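Local coordinates for outer membrane protein assembly factor BamA (Haemophilus ducreyi, PDB 4K3C) that probably takes part, within the Bam complex, in assembling beta-barrel proteins and inserting them into the outer membrane, at residues 390-395 / 429-434; 400-405 / 518-523; 461-466 / 486-491. All blocks are in the same frame, centred on the assembly; numbering follows the deposited sequence.

Interaction 1 (390-395 / 429-434)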
ATOM      1  N   TYR A 390       2.223  22.661  -5.123  1.00 47.18           N
ATOM      2  CA  TYR A 390       2.577  22.064  -3.840  1.00 41.74           C
ATOM      3  C   TYR A 390       2.687  23.066  -2.699  1.00 43.25           C
ATOM      4  O   TYR A 390       2.943  24.249  -2.888  1.00 43.08           O
ATOM      5  CB  TYR A 390       3.900  21.326  -3.934  1.00 43.10           C
ATOM      6  CG  TYR A 390       3.996  20.335  -5.066  1.00 50.72           C
ATOM      7  CD1 TYR A 390       3.154  19.239  -5.129  1.00 47.01           C
ATOM      8  CD2 TYR A 390       4.961  20.477  -6.055  1.00 55.30           C
ATOM      9  CE1 TYR A 390       3.254  18.327  -6.136  1.00 27.76           C
ATOM     10  CE2 TYR A 390       5.063  19.555  -7.084  1.00 54.23           C
ATOM     11  CZ  TYR A 390       4.201  18.480  -7.115  1.00 46.56           C
ATOM     12  OH  TYR A 390       4.294  17.555  -8.131  1.00 47.02           O
ATOM     13  N   SER A 391       2.494  22.559  -1.497  1.00 42.15           N
ATOM     14  CA  SER A 391       2.676  23.334  -0.299  1.00 33.65           C
ATOM     15  C   SER A 391       3.092  22.329   0.773  1.00 39.59           C
ATOM     16  O   SER A 391       2.849  21.126   0.630  1.00 48.22           O
ATOM     17  CB  SER A 391       1.390  24.065   0.082  1.00 29.54           C
ATOM     18  OG  SER A 391       0.405  23.171   0.583  1.00 47.73           O
ATOM     19  N   ALA A 392       3.745  22.812   1.827  1.00 43.96           N
ATOM     20  CA  ALA A 392       4.204  21.940   2.896  1.00 40.63           C
ATOM     21  C   ALA A 392       3.743  22.503   4.221  1.00 30.44           C
ATOM     22  O   ALA A 392       3.219  23.610   4.274  1.00 36.63           O
ATOM     23  CB  ALA A 392       5.719  21.801   2.861  1.00 48.60           C
ATOM     24  N   GLY A 393       3.950  21.739   5.286  1.00 28.51           N
ATOM     25  CA  GLY A 393       3.448  22.082   6.602  1.00 28.91           C
ATOM     26  C   GLY A 393       2.589  20.945   7.124  1.00 48.45           C
ATOM     27  O   GLY A 393       2.111  20.114   6.345  1.00 55.44           O
ATOM     28  N   GLY A 394       2.402  20.894   8.438  1.00 38.66           N
ATOM     29  CA  GLY A 394       1.551  19.893   9.049  1.00 37.96           C
ATOM     30  C   GLY A 394       2.172  18.515   9.134  1.00 44.31           C
ATOM     31  O   GLY A 394       3.192  18.264   8.494  1.00 55.38           O
ATOM     32  N   MET A 395       1.554  17.638   9.931  1.00 41.23           N
ATOM     33  CA  MET A 395       1.980  16.245  10.076  1.00 34.14           C
ATOM     34  C   MET A 395       2.156  15.653   8.695  1.00 40.87           C
ATOM     35  O   MET A 395       1.352  15.898   7.791  1.00 46.08           O
ATOM     36  CB  MET A 395       0.943  15.424  10.858  1.00 30.31           C
ATOM     37  CG  MET A 395       0.470  16.045  12.185  1.00 44.88           C
ATOM     38  SD  MET A 395      -0.339  14.844  13.283  1.00 37.41           S
ATOM     39  CE  MET A 395      -1.126  13.757  12.094  1.00117.40           C
ATOM     40  N   ASN A 429       5.924  24.853  -7.474  1.00 31.78           N
ATOM     41  CA  ASN A 429       6.089  23.675  -8.326  1.00 33.99           C
ATOM     42  C   ASN A 429       7.275  22.781  -7.958  1.00 37.92           C
ATOM     43  O   ASN A 429       7.664  21.888  -8.732  1.00 40.51           O
ATOM     44  CB  ASN A 429       6.173  24.061  -9.803  1.00 34.35           C
ATOM     45  CG  ASN A 429       7.446  24.811 -10.131  1.00 40.52           C
ATOM     46  OD1 ASN A 429       7.904  25.651  -9.353  1.00 45.51           O
ATOM     47  ND2 ASN A 429       8.026  24.512 -11.281  1.00 33.72           N
ATOM     48  N   ALA A 430       7.842  23.020  -6.778  1.00 30.73           N
ATOM     49  CA  ALA A 430       8.990  22.247  -6.294  1.00 35.75           C
ATOM     50  C   ALA A 430       8.974  22.178  -4.785  1.00 38.04           C
ATOM     51  O   ALA A 430       8.941  23.198  -4.108  1.00 40.97           O
ATOM     52  CB  ALA A 430      10.268  22.835  -6.765  1.00 31.17           C
ATOM     53  N   MET A 431       8.983  20.960  -4.270  1.00 29.20           N
ATOM     54  CA  MET A 431       8.895  20.724  -2.849  1.00 34.37           C
ATOM     55  C   MET A 431       9.985  19.712  -2.497  1.00 41.38           C
ATOM     56  O   MET A 431      10.228  18.772  -3.251  1.00 41.87           O
ATOM     57  CB  MET A 431       7.496  20.197  -2.486  1.00 31.76           C
ATOM     58  CG  MET A 431       7.339  19.777  -1.045  1.00 44.70           C
ATOM     59  SD  MET A 431       5.669  19.875  -0.382  1.00 27.63           S
ATOM     60  CE  MET A 431       4.913  18.509  -1.222  1.00 29.13           C
ATOM     61  N   VAL A 432      10.693  19.945  -1.400  1.00 28.59           N
ATOM     62  CA  VAL A 432      11.516  18.915  -0.811  1.00 29.32           C
ATOM     63  C   VAL A 432      11.231  18.958   0.680  1.00 34.61           C
ATOM     64  O   VAL A 432      11.046  20.029   1.269  1.00 38.00           O
ATOM     65  CB  VAL A 432      13.044  19.089  -1.098  1.00 38.95           C
ATOM     66  CG1 VAL A 432      13.820  17.899  -0.572  1.00 28.86           C
ATOM     67  CG2 VAL A 432      13.323  19.235  -2.582  1.00 31.65           C
ATOM     68  N   ASN A 433      11.153  17.787   1.284  1.00 27.89           N
ATOM     69  CA  ASN A 433      11.003  17.706   2.717  1.00 27.80           C
ATOM     70  C   ASN A 433      11.841  16.536   3.182  1.00 42.35           C
ATOM     71  O   ASN A 433      12.134  15.630   2.400  1.00 42.14           O
ATOM     72  CB  ASN A 433       9.544  17.488   3.095  1.00 35.12           C
ATOM     73  CG  ASN A 433       9.022  16.117   2.662  1.00 39.06           C
ATOM     74  OD1 ASN A 433       9.189  15.711   1.518  1.00 32.44           O
ATOM     75  ND2 ASN A 433       8.405  15.399   3.586  1.00 47.21           N
ATOM     76  N   ALA A 434      12.254  16.560   4.441  1.00 36.55           N
ATOM     77  CA  ALA A 434      12.911  15.397   5.009  1.00 30.88           C
ATOM     78  C   ALA A 434      12.709  15.427   6.494  1.00 35.46           C
ATOM     79  O   ALA A 434      12.232  16.425   7.043  1.00 41.19           O
ATOM     80  CB  ALA A 434      14.351  15.383   4.680  1.00 28.58           C
TER
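Met431 reaches off its strand to meet Tyr390, Ser391 and Ala392 of a loop, and the shape of its side chain decides which atom meets which. CG stands anti to the backbone N (chi1 174°), and a bend at the thioether (chi3 72°) sets the terminal methyl near Tyr390. SD faces the loop backbone, near the carbonyl of Ser391, and lies 3.8 Å from Ala392 CB. CE comes within 4.0 Å of Tyr390 CB, and Met431 CB sits at a similar distance from that same Tyr390 CB, so the tyrosine methylene is met by both the root and the tip of the methionine.

The phenol of Tyr390 turns elsewhere. Its CG is anti to the carbonyl carbon (chi1 -52°), and the ring presents an edge to the peptide joining Asn429 and Ala430: CD2 is 3.8 Å from Asn429 C and CE2 is 3.9 Å from Asn429 O, both by van der Waals contact. The hydroxyl makes a weak hydrogen bond to Thr376 OG1. The Asn429 side chain starts off away from 390-395, and its ND2 bonds to Thr467 OG1 and Thr376 O.

This is a worked case of a loop folded into a barrel against the inner wall. Residues 390-395 belong to the long connection between strands 366-378 and 430-440, the sixth extracellular loop of the BamA barrel. Tyr390 touches Ala374 on the first of these strands, while Ala392 and Met431 both pack on Val464 of strand 453-465.

Interaction 2 (400-405 / 518-523)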
ATOM      1  N   GLY A 400       4.638  21.398  13.566  1.00 42.23           N
ATOM      2  CA  GLY A 400       4.789  22.743  14.093  1.00 38.68           C
ATOM      3  C   GLY A 400       4.337  23.843  13.135  1.00 39.46           C
ATOM      4  O   GLY A 400       3.941  24.926  13.556  1.00 39.10           O
ATOM      5  N   PHE A 401       4.397  23.592  11.838  1.00 35.90           N
ATOM      6  CA  PHE A 401       3.761  24.528  10.918  1.00 36.65           C
ATOM      7  C   PHE A 401       2.359  24.034  10.524  1.00 39.35           C
ATOM      8  O   PHE A 401       2.120  22.828  10.439  1.00 44.23           O
ATOM      9  CB  PHE A 401       4.648  24.780   9.702  1.00 32.33           C
ATOM     10  CG  PHE A 401       5.992  25.367  10.050  1.00 39.38           C
ATOM     11  CD1 PHE A 401       6.956  24.597  10.680  1.00 40.21           C
ATOM     12  CD2 PHE A 401       6.289  26.686   9.755  1.00 39.86           C
ATOM     13  CE1 PHE A 401       8.183  25.126  10.997  1.00 44.70           C
ATOM     14  CE2 PHE A 401       7.523  27.213  10.072  1.00 44.66           C
ATOM     15  CZ  PHE A 401       8.467  26.433  10.697  1.00 42.53           C
ATOM     16  N   ALA A 402       1.420  24.952  10.320  1.00 36.57           N
ATOM     17  CA  ALA A 402       0.075  24.528   9.942  1.00 43.52           C
ATOM     18  C   ALA A 402       0.106  23.931   8.549  1.00 42.91           C
ATOM     19  O   ALA A 402       0.996  24.235   7.757  1.00 43.22           O
ATOM     20  CB  ALA A 402      -0.890  25.677   9.995  1.00 43.68           C
ATOM     21  N   GLY A 403      -0.859  23.068   8.259  1.00 36.70           N
ATOM     22  CA  GLY A 403      -0.954  22.476   6.942  1.00 34.64           C
ATOM     23  C   GLY A 403      -1.007  23.533   5.848  1.00 41.54           C
ATOM     24  O   GLY A 403      -1.738  24.524   5.950  1.00 35.85           O
ATOM     25  N   GLY A 404      -0.194  23.332   4.812  1.00 48.25           N
ATOM     26  CA  GLY A 404      -0.184  24.195   3.644  1.00 50.31           C
ATOM     27  C   GLY A 404       0.282  25.611   3.893  1.00 56.54           C
ATOM     28  O   GLY A 404      -0.009  26.505   3.100  1.00 65.81           O
ATOM     29  N   SER A 405       1.016  25.808   4.983  1.00 54.57           N
ATOM     30  CA  SER A 405       1.516  27.127   5.352  1.00 51.08           C
ATOM     31  C   SER A 405       2.860  27.446   4.716  1.00 41.70           C
ATOM     32  O   SER A 405       3.298  28.591   4.740  1.00 54.04           O
ATOM     33  CB  SER A 405       1.614  27.261   6.874  1.00 58.25           C
ATOM     34  OG  SER A 405       2.457  26.266   7.412  1.00 64.25           O
ATOM     35  N   GLY A 518       5.599  35.593   8.615  1.00 47.50           N
ATOM     36  CA  GLY A 518       4.290  35.282   8.061  1.00 48.53           C
ATOM     37  C   GLY A 518       3.951  33.808   7.958  1.00 53.77           C
ATOM     38  O   GLY A 518       2.891  33.442   7.434  1.00 63.32           O
ATOM     39  N   ASP A 519       4.856  32.965   8.445  1.00 47.76           N
ATOM     40  CA  ASP A 519       4.637  31.529   8.466  1.00 48.35           C
ATOM     41  C   ASP A 519       3.633  31.130   9.545  1.00 53.13           C
ATOM     42  O   ASP A 519       3.774  31.517  10.707  1.00 59.63           O
ATOM     43  CB  ASP A 519       5.966  30.814   8.667  1.00 50.54           C
ATOM     44  CG  ASP A 519       6.833  30.894   7.448  1.00 57.51           C
ATOM     45  OD1 ASP A 519       6.393  31.559   6.485  1.00 63.81           O
ATOM     46  OD2 ASP A 519       7.941  30.316   7.449  1.00 53.77           O
ATOM     47  N   GLU A 520       2.608  30.367   9.173  1.00 48.86           N
ATOM     48  CA  GLU A 520       1.639  29.978  10.187  1.00 49.99           C
ATOM     49  C   GLU A 520       2.086  28.798  11.045  1.00 49.21           C
ATOM     50  O   GLU A 520       2.160  27.657  10.570  1.00 46.83           O
ATOM     51  CB  GLU A 520       0.289  29.689   9.591  1.00 35.01           C
ATOM     52  CG  GLU A 520      -0.626  29.123  10.613  1.00 62.98           C
ATOM     53  CD  GLU A 520      -2.017  29.096  10.120  1.00 67.29           C
ATOM     54  OE1 GLU A 520      -2.293  29.924   9.234  1.00 62.20           O
ATOM     55  OE2 GLU A 520      -2.821  28.266  10.604  1.00 76.22           O
ATOM     56  N   ILE A 521       2.354  29.088  12.316  1.00 42.28           N
ATOM     57  CA  ILE A 521       2.818  28.092  13.271  1.00 39.09           C
ATOM     58  C   ILE A 521       1.676  27.444  14.043  1.00 35.97           C
ATOM     59  O   ILE A 521       0.945  28.121  14.741  1.00 46.40           O
ATOM     60  CB  ILE A 521       3.770  28.731  14.307  1.00 46.14           C
ATOM     61  CG1 ILE A 521       4.955  29.389  13.607  1.00 35.06           C
ATOM     62  CG2 ILE A 521       4.255  27.694  15.301  1.00 49.48           C
ATOM     63  CD1 ILE A 521       5.733  28.455  12.721  1.00 33.92           C
ATOM     64  N   GLU A 522       1.544  26.130  13.928  1.00 36.14           N
ATOM     65  CA  GLU A 522       0.575  25.365  14.711  1.00 44.37           C
ATOM     66  C   GLU A 522       1.324  24.255  15.445  1.00 50.94           C
ATOM     67  O   GLU A 522       1.498  23.158  14.917  1.00 59.88           O
ATOM     68  CB  GLU A 522      -0.483  24.772  13.783  1.00 52.59           C
ATOM     69  CG  GLU A 522      -1.448  23.769  14.393  1.00 51.78           C
ATOM     70  CD  GLU A 522      -2.421  23.204  13.360  1.00 65.62           C
ATOM     71  OE1 GLU A 522      -1.963  22.684  12.311  1.00 68.89           O
ATOM     72  OE2 GLU A 522      -3.647  23.296  13.594  1.00 79.15           O
ATOM     73  N   GLN A 523       1.775  24.563  16.657  1.00 43.99           N
ATOM     74  CA  GLN A 523       2.637  23.686  17.447  1.00 41.03           C
ATOM     75  C   GLN A 523       2.035  22.337  17.814  1.00 50.16           C
ATOM     76  O   GLN A 523       2.661  21.286  17.629  1.00 62.56           O
ATOM     77  CB  GLN A 523       3.038  24.391  18.735  1.00 46.86           C
ATOM     78  CG  GLN A 523       3.387  25.826  18.531  1.00 57.69           C
ATOM     79  CD  GLN A 523       4.198  26.368  19.665  1.00 60.92           C
ATOM     80  OE1 GLN A 523       3.665  26.695  20.726  1.00 73.61           O
ATOM     81  NE2 GLN A 523       5.501  26.459  19.458  1.00 50.27           N
TER
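Ile521 lays its CD1 methyl over one face of the Phe401 ring, 3.8 Å from the centroid and offset toward the rim beside CD2 and CE2. The two side chains run side by side, pointing the same way. In each the first torsion is similar, CG of Phe401 (chi1 -60°) and CG1 of Ile521 (chi1 -57°) both standing anti to the carbonyl carbon. The result is a CH-pi contact within the non-hydrogen-bonded antiparallel pair Phe401-Ile521. Asp519 adds its carboxylate obliquely near CE2, with ring and carboxylate planes 66° apart; its OD2 forms a salt bridge with Arg489.

Ala402 lies between two acidic side chains. Glu520, extended beyond CG, runs past the methyl, with its CG 3.5 Å from Ala402 CB, whereas Glu522 brings its CB to 3.9 Å from that same Ala402 CB. On the backbone, Ala402 N donates a nearly straight hydrogen bond to Glu520 O (2.8 Å). The type II turn from Ala402 to Ser405 is closed by Ser405 N bonding to Ala402 O, and the serine CB packs against Glu520 CB.

Gly400 and Phe401 belong to the RGF motif characteristic of the sixth loop in Omp85 proteins. Gln525, on strand 521-531, bonds through OE1 to Gly400 N; Pro512, at the end of strand 503-512, touches both Phe401 and Ile521; and Lys236 packs beside Ala402 and Glu520.

Interaction 3 (461-466 / 486-491)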
ATOM      1  N   ALA A 461      11.935  19.111   8.276  1.00 45.47           N
ATOM      2  CA  ALA A 461      12.454  20.231   7.502  1.00 43.78           C
ATOM      3  C   ALA A 461      11.923  20.129   6.080  1.00 43.64           C
ATOM      4  O   ALA A 461      11.894  19.039   5.493  1.00 41.45           O
ATOM      5  CB  ALA A 461      13.971  20.241   7.513  1.00 31.60           C
ATOM      6  N   ALA A 462      11.488  21.266   5.544  1.00 43.25           N
ATOM      7  CA  ALA A 462      10.756  21.311   4.280  1.00 43.55           C
ATOM      8  C   ALA A 462      11.000  22.631   3.549  1.00 49.91           C
ATOM      9  O   ALA A 462      11.425  23.622   4.155  1.00 58.37           O
ATOM     10  CB  ALA A 462       9.280  21.123   4.532  1.00 40.20           C
ATOM     11  N   THR A 463      10.741  22.638   2.246  1.00 42.27           N
ATOM     12  CA  THR A 463      10.989  23.814   1.424  1.00 41.49           C
ATOM     13  C   THR A 463      10.129  23.764   0.161  1.00 36.30           C
ATOM     14  O   THR A 463      10.198  22.813  -0.604  1.00 34.36           O
ATOM     15  CB  THR A 463      12.506  23.951   1.059  1.00 30.18           C
ATOM     16  OG1 THR A 463      12.679  24.899  -0.002  1.00 39.25           O
ATOM     17  CG2 THR A 463      13.050  22.631   0.601  1.00 29.78           C
ATOM     18  N   VAL A 464       9.310  24.788  -0.046  1.00 39.62           N
ATOM     19  CA  VAL A 464       8.494  24.880  -1.253  1.00 37.04           C
ATOM     20  C   VAL A 464       8.760  26.159  -2.031  1.00 41.11           C
ATOM     21  O   VAL A 464       8.531  27.265  -1.548  1.00 64.20           O
ATOM     22  CB  VAL A 464       6.983  24.841  -0.946  1.00 36.25           C
ATOM     23  CG1 VAL A 464       6.205  24.965  -2.241  1.00 40.32           C
ATOM     24  CG2 VAL A 464       6.608  23.567  -0.222  1.00 39.06           C
ATOM     25  N   TRP A 465       9.207  26.008  -3.259  1.00 31.63           N
ATOM     26  CA  TRP A 465       9.524  27.165  -4.066  1.00 37.87           C
ATOM     27  C   TRP A 465       8.951  27.104  -5.472  1.00 39.75           C
ATOM     28  O   TRP A 465       8.484  26.057  -5.914  1.00 38.71           O
ATOM     29  CB  TRP A 465      11.039  27.373  -4.124  1.00 40.64           C
ATOM     30  CG  TRP A 465      11.860  26.409  -4.990  1.00 37.85           C
ATOM     31  CD1 TRP A 465      12.402  26.679  -6.203  1.00 33.77           C
ATOM     32  CD2 TRP A 465      12.262  25.072  -4.663  1.00 32.11           C
ATOM     33  NE1 TRP A 465      13.106  25.602  -6.659  1.00 33.46           N
ATOM     34  CE2 TRP A 465      13.042  24.602  -5.726  1.00 32.46           C
ATOM     35  CE3 TRP A 465      12.029  24.225  -3.576  1.00 52.34           C
ATOM     36  CZ2 TRP A 465      13.598  23.328  -5.745  1.00 31.97           C
ATOM     37  CZ3 TRP A 465      12.576  22.956  -3.600  1.00 47.95           C
ATOM     38  CH2 TRP A 465      13.355  22.523  -4.678  1.00 31.12           C
ATOM     39  N   ASN A 466       9.022  28.246  -6.153  1.00 34.20           N
ATOM     40  CA  ASN A 466       8.556  28.439  -7.512  1.00 47.59           C
ATOM     41  C   ASN A 466       9.768  28.624  -8.407  1.00 44.24           C
ATOM     42  O   ASN A 466      10.371  29.702  -8.420  1.00 44.28           O
ATOM     43  CB  ASN A 466       7.708  29.714  -7.542  1.00 54.88           C
ATOM     44  CG  ASN A 466       7.217  30.099  -8.941  1.00 53.57           C
ATOM     45  OD1 ASN A 466       7.731  29.633  -9.969  1.00 40.48           O
ATOM     46  ND2 ASN A 466       6.210  30.987  -8.977  1.00 56.01           N
ATOM     47  N   LYS A 486      16.455  27.769  -1.050  1.00 50.12           N
ATOM     48  CA  LYS A 486      17.116  27.766   0.261  1.00 44.15           C
ATOM     49  C   LYS A 486      16.292  28.326   1.444  1.00 45.42           C
ATOM     50  O   LYS A 486      16.802  28.420   2.564  1.00 53.88           O
ATOM     51  CB  LYS A 486      18.458  28.502   0.196  1.00 36.15           C
ATOM     52  CG  LYS A 486      19.306  28.136  -0.989  1.00 47.53           C
ATOM     53  CD  LYS A 486      20.593  28.959  -1.057  1.00 56.66           C
ATOM     54  CE  LYS A 486      20.347  30.410  -1.466  1.00 57.10           C
ATOM     55  NZ  LYS A 486      19.951  31.239  -0.290  1.00 58.36           N
ATOM     56  N   ARG A 487      15.037  28.704   1.215  1.00 40.81           N
ATOM     57  CA  ARG A 487      14.228  29.269   2.293  1.00 33.53           C
ATOM     58  C   ARG A 487      13.554  28.147   3.047  1.00 47.08           C
ATOM     59  O   ARG A 487      12.338  28.094   3.234  1.00 52.58           O
ATOM     60  CB  ARG A 487      13.271  30.335   1.773  1.00 72.78           C
ATOM     61  CG  ARG A 487      14.034  31.538   1.257  1.00 35.49           C
ATOM     62  CD  ARG A 487      13.155  32.584   0.607  1.00 54.92           C
ATOM     63  NE  ARG A 487      12.160  33.109   1.525  1.00 51.51           N
ATOM     64  CZ  ARG A 487      10.894  32.716   1.538  1.00 48.21           C
ATOM     65  NH1 ARG A 487      10.044  33.239   2.409  1.00 45.68           N
ATOM     66  NH2 ARG A 487      10.482  31.803   0.675  1.00 56.22           N
ATOM     67  N   VAL A 488      14.410  27.242   3.483  1.00 45.73           N
ATOM     68  CA  VAL A 488      14.026  26.037   4.176  1.00 47.64           C
ATOM     69  C   VAL A 488      13.565  26.339   5.599  1.00 48.61           C
ATOM     70  O   VAL A 488      14.138  27.195   6.300  1.00 52.95           O
ATOM     71  CB  VAL A 488      15.225  25.083   4.233  1.00 38.60           C
ATOM     72  CG1 VAL A 488      14.804  23.736   4.725  1.00 43.74           C
ATOM     73  CG2 VAL A 488      15.833  24.968   2.861  1.00 35.53           C
ATOM     74  N   ARG A 489      12.517  25.644   6.014  1.00 32.25           N
ATOM     75  CA  ARG A 489      12.072  25.726   7.387  1.00 33.27           C
ATOM     76  C   ARG A 489      12.251  24.386   8.030  1.00 35.49           C
ATOM     77  O   ARG A 489      12.345  23.365   7.344  1.00 32.96           O
ATOM     78  CB  ARG A 489      10.619  26.168   7.452  1.00 42.26           C
ATOM     79  CG  ARG A 489      10.473  27.662   7.277  1.00 52.07           C
ATOM     80  CD  ARG A 489       9.314  27.991   6.412  1.00 43.29           C
ATOM     81  NE  ARG A 489       9.699  28.300   5.044  1.00 43.08           N
ATOM     82  CZ  ARG A 489       9.081  29.220   4.307  1.00 46.96           C
ATOM     83  NH1 ARG A 489       8.091  29.915   4.847  1.00 46.20           N
ATOM     84  NH2 ARG A 489       9.439  29.447   3.046  1.00 46.08           N
ATOM     85  N   ALA A 490      12.312  24.393   9.350  1.00 34.79           N
ATOM     86  CA  ALA A 490      12.495  23.168  10.068  1.00 30.21           C
ATOM     87  C   ALA A 490      12.005  23.292  11.501  1.00 81.70           C
ATOM     88  O   ALA A 490      11.808  24.376  12.029  1.00 31.12           O
ATOM     89  CB  ALA A 490      13.923  22.792  10.031  1.00 30.26           C
ATOM     90  N   SER A 491      11.812  22.152  12.130  1.00 30.36           N
ATOM     91  CA  SER A 491      11.272  22.126  13.461  1.00 40.31           C
ATOM     92  C   SER A 491      11.779  20.907  14.185  1.00 40.57           C
ATOM     93  O   SER A 491      12.286  19.968  13.562  1.00 42.53           O
ATOM     94  CB  SER A 491       9.748  22.047  13.388  1.00 47.76           C
ATOM     95  OG  SER A 491       9.305  20.791  12.881  1.00 45.80           O
TER
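Val488 meets Ala462 and Thr463 through a split of its two methyls: CG1 is anti to the backbone N (chi1 -170°) and lies beside Ala462 O, while CG2, anti to the carbonyl carbon, comes 3.9 Å from Thr463 CB. On Thr463 itself OG1 is the branch anti to the backbone N (chi1 166°), and it is hydrogen-bonded to Tyr485 O. The isopropyl group lies against the carbonyl side of the bond from Arg489 N to Ala462 O, where strand 489-500 is just beginning.

That bond is one of a pair. Ala462 and Arg489 form an antiparallel hydrogen-bonded pair, with Ala462 N donating to Arg489 O at 2.9 Å and Arg489 N to Ala462 O at 3.0 Å. The next residues, Ala461 and Ala490, are a non-hydrogen-bonded pair whose methyls lie on one face of the sheet, CB to CB 3.6 Å. The Ala461 CB also packs against Arg489 O.

On the other face, with Ala462, Arg489 folds back along its own segment. NE and NH2 approach one acceptor, the carbonyl oxygen of Arg487, side-on and each at 3.2 Å, the oxygen lying 19° out of the guanidinium plane. Arg487 is the centre of an inverse gamma turn, closed by Val488 N bonding to Lys486 O. NH1 forms a salt bridge with Asp519 OD2, and Ile406 of the sixth loop touches the same side chain.

The chemistry thus differs between faces: methyl against methyl on one, and on the other a guanidinium shared between a backbone carbonyl and a carboxylate. The carboxylate's negative charge would be expected to offset part of the positive charge of the guanidinium.

Overall arrangement
Taken together, interactions 1 and 2 set the sixth loop of BamA against its transmembrane barrel, while interaction 3 joins two neighbouring barrel strands beside it. Interactions 1 and 3 have centres 7 Å apart and are linked through neighbouring strands 430-440 (interaction 1) and 453-465 (interaction 3); interaction 2 lies about 12 Å from the centre of each. Along the chain, interactions 1 and 2 alternate, while interaction 3 follows interaction 1 and is nested within the long loop that interaction 2 closes. A probable hydrogen bond from Gly394 N to Phe401 O connects interactions 1 and 2, and the Arg489-Asp519 salt bridge connects 2 and 3. Sequence-distant parts thus converge in one region of the barrel.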